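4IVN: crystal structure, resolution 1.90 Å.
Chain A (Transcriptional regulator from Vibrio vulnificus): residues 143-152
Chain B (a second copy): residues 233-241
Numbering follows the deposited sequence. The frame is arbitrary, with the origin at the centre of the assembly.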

ATOM      1  N   ARG A 143       1.224  -7.554  -0.763  1.00 26.29           N
ATOM      2  CA  ARG A 143       0.352  -7.488  -1.935  1.00 27.35           C
ATOM      3  C   ARG A 143       0.911  -6.571  -2.992  1.00 25.76           C
ATOM      4  O   ARG A 143       0.775  -6.856  -4.166  1.00 30.35           O
ATOM      5  CB  ARG A 143      -1.049  -6.958  -1.527  1.00 29.70           C
ATOM      6  CG  ARG A 143      -1.962  -7.962  -0.782  1.00 33.21           C
ATOM      7  CD  ARG A 143      -2.170  -9.341  -1.491  1.00 43.54           C
ATOM      8  NE  ARG A 143      -2.854 -10.399  -0.649  1.00 46.52           N
ATOM      9  CZ  ARG A 143      -3.272 -11.614  -1.058  1.00 42.15           C
ATOM     10  NH1 ARG A 143      -3.039 -12.030  -2.312  1.00 39.65           N
ATOM     11  NH2 ARG A 143      -3.951 -12.426  -0.202  1.00 52.62           N
ATOM     12  N   TYR A 144       1.443  -5.435  -2.605  1.00 25.18           N
ATOM     13  CA  TYR A 144       2.014  -4.568  -3.661  1.00 26.37           C
ATOM     14  C   TYR A 144       3.181  -5.251  -4.353  1.00 28.45           C
ATOM     15  O   TYR A 144       3.348  -5.140  -5.552  1.00 26.48           O
ATOM     16  CB  TYR A 144       2.441  -3.200  -3.104  1.00 24.48           C
ATOM     17  CG  TYR A 144       2.809  -2.204  -4.209  1.00 26.69           C
ATOM     18  CD1 TYR A 144       1.868  -1.857  -5.268  1.00 27.05           C
ATOM     19  CD2 TYR A 144       4.046  -1.532  -4.164  1.00 30.26           C
ATOM     20  CE1 TYR A 144       2.218  -0.912  -6.246  1.00 31.03           C
ATOM     21  CE2 TYR A 144       4.364  -0.593  -5.130  1.00 31.11           C
ATOM     22  CZ  TYR A 144       3.444  -0.303  -6.154  1.00 29.62           C
ATOM     23  OH  TYR A 144       3.845   0.602  -7.098  1.00 30.64           O
ATOM     24  N   LEU A 145       4.013  -5.937  -3.580  1.00 28.11           N
ATOM     25  CA  LEU A 145       5.120  -6.703  -4.198  1.00 24.42           C
ATOM     26  C   LEU A 145       4.639  -7.799  -5.186  1.00 25.57           C
ATOM     27  O   LEU A 145       5.174  -7.880  -6.333  1.00 27.08           O
ATOM     28  CB  LEU A 145       5.942  -7.354  -3.047  1.00 23.01           C
ATOM     29  CG  LEU A 145       7.169  -8.217  -3.488  1.00 23.44           C
ATOM     30  CD1 LEU A 145       8.130  -7.392  -4.413  1.00 27.23           C
ATOM     31  CD2 LEU A 145       7.868  -8.590  -2.154  1.00 26.07           C
ATOM     32  N   ALA A 146       3.701  -8.644  -4.776  1.00 23.37           N
ATOM     33  CA  ALA A 146       3.264  -9.659  -5.629  1.00 26.88           C
ATOM     34  C   ALA A 146       2.631  -9.016  -6.886  1.00 26.33           C
ATOM     35  O   ALA A 146       2.765  -9.536  -7.969  1.00 25.80           O
ATOM     36  CB  ALA A 146       2.209 -10.506  -4.917  1.00 28.25           C
ATOM     37  N   TYR A 147       1.830  -7.978  -6.712  1.00 26.57           N
ATOM     38  CA  TYR A 147       1.332  -7.231  -7.859  1.00 28.09           C
ATOM     39  C   TYR A 147       2.412  -6.757  -8.777  1.00 26.55           C
ATOM     40  O   TYR A 147       2.321  -6.997  -9.994  1.00 25.72           O
ATOM     41  CB  TYR A 147       0.407  -6.025  -7.421  1.00 25.81           C
ATOM     42  CG  TYR A 147       0.148  -5.062  -8.569  1.00 25.23           C
ATOM     43  CD1 TYR A 147      -0.905  -5.266  -9.460  1.00 26.74           C
ATOM     44  CD2 TYR A 147       1.042  -3.969  -8.791  1.00 24.58           C
ATOM     45  CE1 TYR A 147      -1.160  -4.384 -10.546  1.00 29.25           C
ATOM     46  CE2 TYR A 147       0.801  -3.102  -9.880  1.00 27.09           C
ATOM     47  CZ  TYR A 147      -0.293  -3.316 -10.721  1.00 28.64           C
ATOM     48  OH  TYR A 147      -0.497  -2.519 -11.775  1.00 28.36           O
ATOM     49  N   ARG A 148       3.457  -6.083  -8.260  1.00 28.47           N
ATOM     50  CA  ARG A 148       4.453  -5.536  -9.121  1.00 27.83           C
ATOM     51  C   ARG A 148       5.259  -6.709  -9.849  1.00 30.14           C
ATOM     52  O   ARG A 148       5.676  -6.584 -11.033  1.00 28.79           O
ATOM     53  CB  ARG A 148       5.464  -4.650  -8.322  1.00 28.21           C
ATOM     54  CG  ARG A 148       4.862  -3.309  -7.848  1.00 28.77           C
ATOM     55  CD  ARG A 148       4.461  -2.448  -9.070  1.00 32.31           C
ATOM     56  NE  ARG A 148       5.660  -2.063  -9.806  1.00 29.77           N
ATOM     57  CZ  ARG A 148       6.574  -1.156  -9.454  1.00 33.71           C
ATOM     58  NH1 ARG A 148       6.447  -0.403  -8.360  1.00 29.18           N
ATOM     59  NH2 ARG A 148       7.649  -1.013 -10.230  1.00 32.89           N
ATOM     60  N   LEU A 149       5.456  -7.804  -9.125  1.00 29.85           N
ATOM     61  CA  LEU A 149       6.025  -9.078  -9.738  1.00 30.95           C
ATOM     62  C   LEU A 149       5.196  -9.633 -10.874  1.00 31.79           C
ATOM     63  O   LEU A 149       5.773 -10.015 -11.895  1.00 30.43           O
ATOM     64  CB  LEU A 149       6.311 -10.194  -8.718  1.00 27.12           C
ATOM     65  CG  LEU A 149       7.415  -9.657  -7.730  1.00 34.00           C
ATOM     66  CD1 LEU A 149       7.651 -10.501  -6.478  1.00 27.23           C
ATOM     67  CD2 LEU A 149       8.764  -9.339  -8.383  1.00 32.27           C
ATOM     68  N   ILE A 150       3.886  -9.721 -10.684  1.00 26.86           N
ATOM     69  CA  ILE A 150       3.000 -10.234 -11.696  1.00 28.24           C
ATOM     70  C   ILE A 150       2.996  -9.315 -12.922  1.00 30.56           C
ATOM     71  O   ILE A 150       2.923  -9.878 -14.041  1.00 31.73           O
ATOM     72  CB  ILE A 150       1.561 -10.433 -11.090  1.00 29.51           C
ATOM     73  CG1 ILE A 150       1.592 -11.666 -10.217  1.00 31.04           C
ATOM     74  CG2 ILE A 150       0.445 -10.552 -12.206  1.00 27.11           C
ATOM     75  CD1 ILE A 150       0.356 -11.728  -9.299  1.00 36.52           C
ATOM     76  N   ARG A 151       3.182  -7.988 -12.726  1.00 27.66           N
ATOM     77  CA  ARG A 151       3.290  -7.044 -13.865  1.00 29.69           C
ATOM     78  C   ARG A 151       4.485  -7.391 -14.765  1.00 32.49           C
ATOM     79  O   ARG A 151       4.384  -7.311 -16.015  1.00 30.84           O
ATOM     80  CB  ARG A 151       3.424  -5.585 -13.391  1.00 27.99           C
ATOM     81  CG  ARG A 151       2.085  -4.944 -12.837  1.00 26.90           C
ATOM     82  CD  ARG A 151       0.842  -5.132 -13.687  1.00 28.80           C
ATOM     83  NE  ARG A 151       1.014  -4.571 -15.058  1.00 29.72           N
ATOM     84  CZ  ARG A 151       1.066  -3.274 -15.374  1.00 31.50           C
ATOM     85  NH1 ARG A 151       0.806  -2.325 -14.476  1.00 30.51           N
ATOM     86  NH2 ARG A 151       1.321  -2.925 -16.634  1.00 30.42           N
ATOM     87  N   ILE A 152       5.604  -7.789 -14.148  1.00 29.74           N
ATOM     88  CA  ILE A 152       6.778  -8.291 -14.914  1.00 29.46           C
ATOM     89  C   ILE A 152       6.788  -9.760 -15.280  1.00 32.97           C
ATOM     90  O   ILE A 152       7.782 -10.262 -15.839  1.00 32.84           O
ATOM     91  CB  ILE A 152       8.091  -7.838 -14.288  1.00 29.30           C
ATOM     92  CG1 ILE A 152       8.385  -8.501 -12.916  1.00 29.69           C
ATOM     93  CG2 ILE A 152       8.021  -6.319 -14.241  1.00 29.97           C
ATOM     94  CD1 ILE A 152       9.817  -8.207 -12.462  1.00 34.45           C
TER
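Chain B, residues 233-241: TGGAFASKV

Chain B meets the helix of chain A, which spans 143-151 here, first as a turn and then as the opening of a helix. The turn runs from B:Thr233 to B:Ala236 and is type II, with phi/psi of -66/145 at B:Gly234 and 77/3 at B:Gly235; a weak hydrogen bond from B:Ala236 N to B:Thr233 O, 3.3 Å, closes it. The helix that follows, B:Phe237 to B:Val241, runs roughly antiparallel to that of chain A: the N-to-C directions differ by 150°, and the axes come no closer than 13.4 Å. At that separation the two helices do not pack backbone to backbone, and long side chains of chain A span the gap.

B:Thr233 points its CA-to-CB bond away from chain A and adds little to the contact. At B:Gly234 the main chain takes over. Its O lies 3.0 Å from A:Arg151 NH1 and 3.2 Å from A:Tyr147 OH, near the planes of the guanidinium and the ring, at their edges. A:Arg151 NH1 also donates to A:Tyr147 OH at 3.0 Å, so these two side chains, one helical turn apart, approach the carbonyl as a pair. Water 1 provides a bridge by accepting from B:Gly234 N at 2.9 Å and from A:Arg151 NH2 at 3.0 Å.

B:Gly235 marks the register, its CA being 7.6 Å from the CA of A:Arg148. Its positive phi by itself favours glycine, and the packing agrees: an ideal CB would point toward chain A and fall 2.3 Å from A:Tyr147 OH, a clash. B:Gly235 CA itself stands 3.5 Å from A:Tyr147 OH. B:Gly235 O receives the hydrogen bond from A:Tyr144 OH at 2.7 Å, at the edge of the tyrosine ring. A:Tyr144 OH in turn accepts from A:Arg148 NH1 at 3.1 Å, so it links the arginine to the carbonyl of the turn.

B:Ala236 occupies the N-cap position, with its CA-to-CB bond directed away from chain A. Its O accepts from B:Lys240 N at 2.9 Å, the first full turn of the helix. B:Phe237, chi1 t, sets its CA-to-CB bond sideways to chain A: its CB is 3.5 Å from A:Tyr144 OH, and its CD1 makes an apolar contact with A:Tyr144 CE2 at 4.2 Å. B:Ala238 and B:Ser239 make no contact. One turn after B:Ala236, B:Lys240 directs its CA-to-CB bond toward chain A and brings CG to 4.1 Å from A:Tyr144 CE1, but the end of the side chain leads away. B:Val241 is out of reach.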

ATOM      1  N   THR B 233       1.136   2.629 -17.165  1.00 35.67           N
ATOM      2  CA  THR B 233       1.636   3.044 -15.862  1.00 34.58           C
ATOM      3  C   THR B 233       0.630   2.725 -14.757  1.00 32.04           C
ATOM      4  O   THR B 233       0.632   3.348 -13.699  1.00 32.13           O
ATOM      5  CB  THR B 233       1.977   4.577 -15.833  1.00 40.97           C
ATOM      6  OG1 THR B 233       0.810   5.301 -16.242  1.00 38.11           O
ATOM      7  CG2 THR B 233       3.156   4.966 -16.770  1.00 40.19           C
ATOM      8  N   GLY B 234      -0.198   1.709 -14.926  1.00 30.81           N
ATOM      9  CA  GLY B 234      -1.081   1.338 -13.839  1.00 29.36           C
ATOM     10  C   GLY B 234      -0.234   0.834 -12.684  1.00 29.31           C
ATOM     11  O   GLY B 234       0.799   0.200 -12.922  1.00 30.66           O
ATOM     12  N   GLY B 235      -0.646   1.106 -11.447  1.00 28.36           N
ATOM     13  CA  GLY B 235       0.111   0.595 -10.287  1.00 26.70           C
ATOM     14  C   GLY B 235       1.363   1.340  -9.962  1.00 31.63           C
ATOM     15  O   GLY B 235       2.049   0.969  -9.034  1.00 32.59           O
ATOM     16  N   ALA B 236       1.663   2.422 -10.702  1.00 28.99           N
ATOM     17  CA  ALA B 236       2.949   3.148 -10.514  1.00 31.11           C
ATOM     18  C   ALA B 236       2.976   3.590  -9.076  1.00 32.51           C
ATOM     19  O   ALA B 236       1.936   4.044  -8.553  1.00 33.11           O
ATOM     20  CB  ALA B 236       2.953   4.425 -11.395  1.00 37.54           C
ATOM     21  N   PHE B 237       4.151   3.555  -8.440  1.00 35.24           N
ATOM     22  CA  PHE B 237       4.197   3.842  -7.024  1.00 32.65           C
ATOM     23  C   PHE B 237       3.829   5.347  -6.811  1.00 34.92           C
ATOM     24  O   PHE B 237       3.123   5.677  -5.867  1.00 33.91           O
ATOM     25  CB  PHE B 237       5.609   3.526  -6.500  1.00 35.59           C
ATOM     26  CG  PHE B 237       5.788   3.841  -5.037  1.00 34.15           C
ATOM     27  CD1 PHE B 237       4.819   3.442  -4.095  1.00 33.88           C
ATOM     28  CD2 PHE B 237       6.921   4.578  -4.587  1.00 36.10           C
ATOM     29  CE1 PHE B 237       4.961   3.750  -2.729  1.00 36.19           C
ATOM     30  CE2 PHE B 237       7.083   4.851  -3.200  1.00 33.60           C
ATOM     31  CZ  PHE B 237       6.093   4.460  -2.283  1.00 35.34           C
ATOM     32  N   ALA B 238       4.244   6.221  -7.719  1.00 36.58           N
ATOM     33  CA  ALA B 238       3.883   7.652  -7.681  1.00 35.45           C
ATOM     34  C   ALA B 238       2.335   7.891  -7.679  1.00 39.59           C
ATOM     35  O   ALA B 238       1.819   8.798  -6.996  1.00 41.00           O
ATOM     36  CB  ALA B 238       4.555   8.351  -8.849  1.00 42.20           C
ATOM     37  N   SER B 239       1.576   7.042  -8.388  1.00 33.60           N
ATOM     38  CA  SER B 239       0.116   7.138  -8.377  1.00 32.29           C
ATOM     39  C   SER B 239      -0.422   6.501  -7.090  1.00 31.79           C
ATOM     40  O   SER B 239      -1.353   7.005  -6.502  1.00 32.74           O
ATOM     41  CB  SER B 239      -0.474   6.472  -9.596  1.00 32.38           C
ATOM     42  OG  SER B 239       0.020   7.128 -10.767  1.00 32.63           O
ATOM     43  N   LYS B 240       0.173   5.414  -6.639  1.00 31.06           N
ATOM     44  CA  LYS B 240      -0.448   4.705  -5.492  1.00 33.68           C
ATOM     45  C   LYS B 240      -0.163   5.451  -4.176  1.00 32.36           C
ATOM     46  O   LYS B 240      -0.938   5.391  -3.199  1.00 31.40           O
ATOM     47  CB  LYS B 240       0.020   3.275  -5.411  1.00 29.45           C
ATOM     48  CG  LYS B 240      -0.327   2.280  -6.535  1.00 29.47           C
ATOM     49  CD  LYS B 240      -1.817   2.121  -6.822  1.00 32.00           C
ATOM     50  CE  LYS B 240      -2.253   3.162  -7.842  1.00 33.60           C
ATOM     51  NZ  LYS B 240      -3.680   2.882  -8.142  1.00 32.00           N
ATOM     52  N   VAL B 241       0.991   6.112  -4.122  1.00 32.42           N
ATOM     53  CA  VAL B 241       1.422   6.817  -2.897  1.00 33.59           C
ATOM     54  C   VAL B 241       0.491   7.977  -2.557  1.00 36.79           C
ATOM     55  O   VAL B 241       0.133   8.185  -1.379  1.00 33.30           O
ATOM     56  CB  VAL B 241       2.941   7.243  -2.932  1.00 35.23           C
ATOM     57  CG1 VAL B 241       3.228   8.552  -3.708  1.00 35.39           C
ATOM     58  CG2 VAL B 241       3.450   7.417  -1.517  1.00 40.73           C
TER
HETATM   59  O   HOH W   1      -0.165  -0.371 -16.909  1.00 26.43           O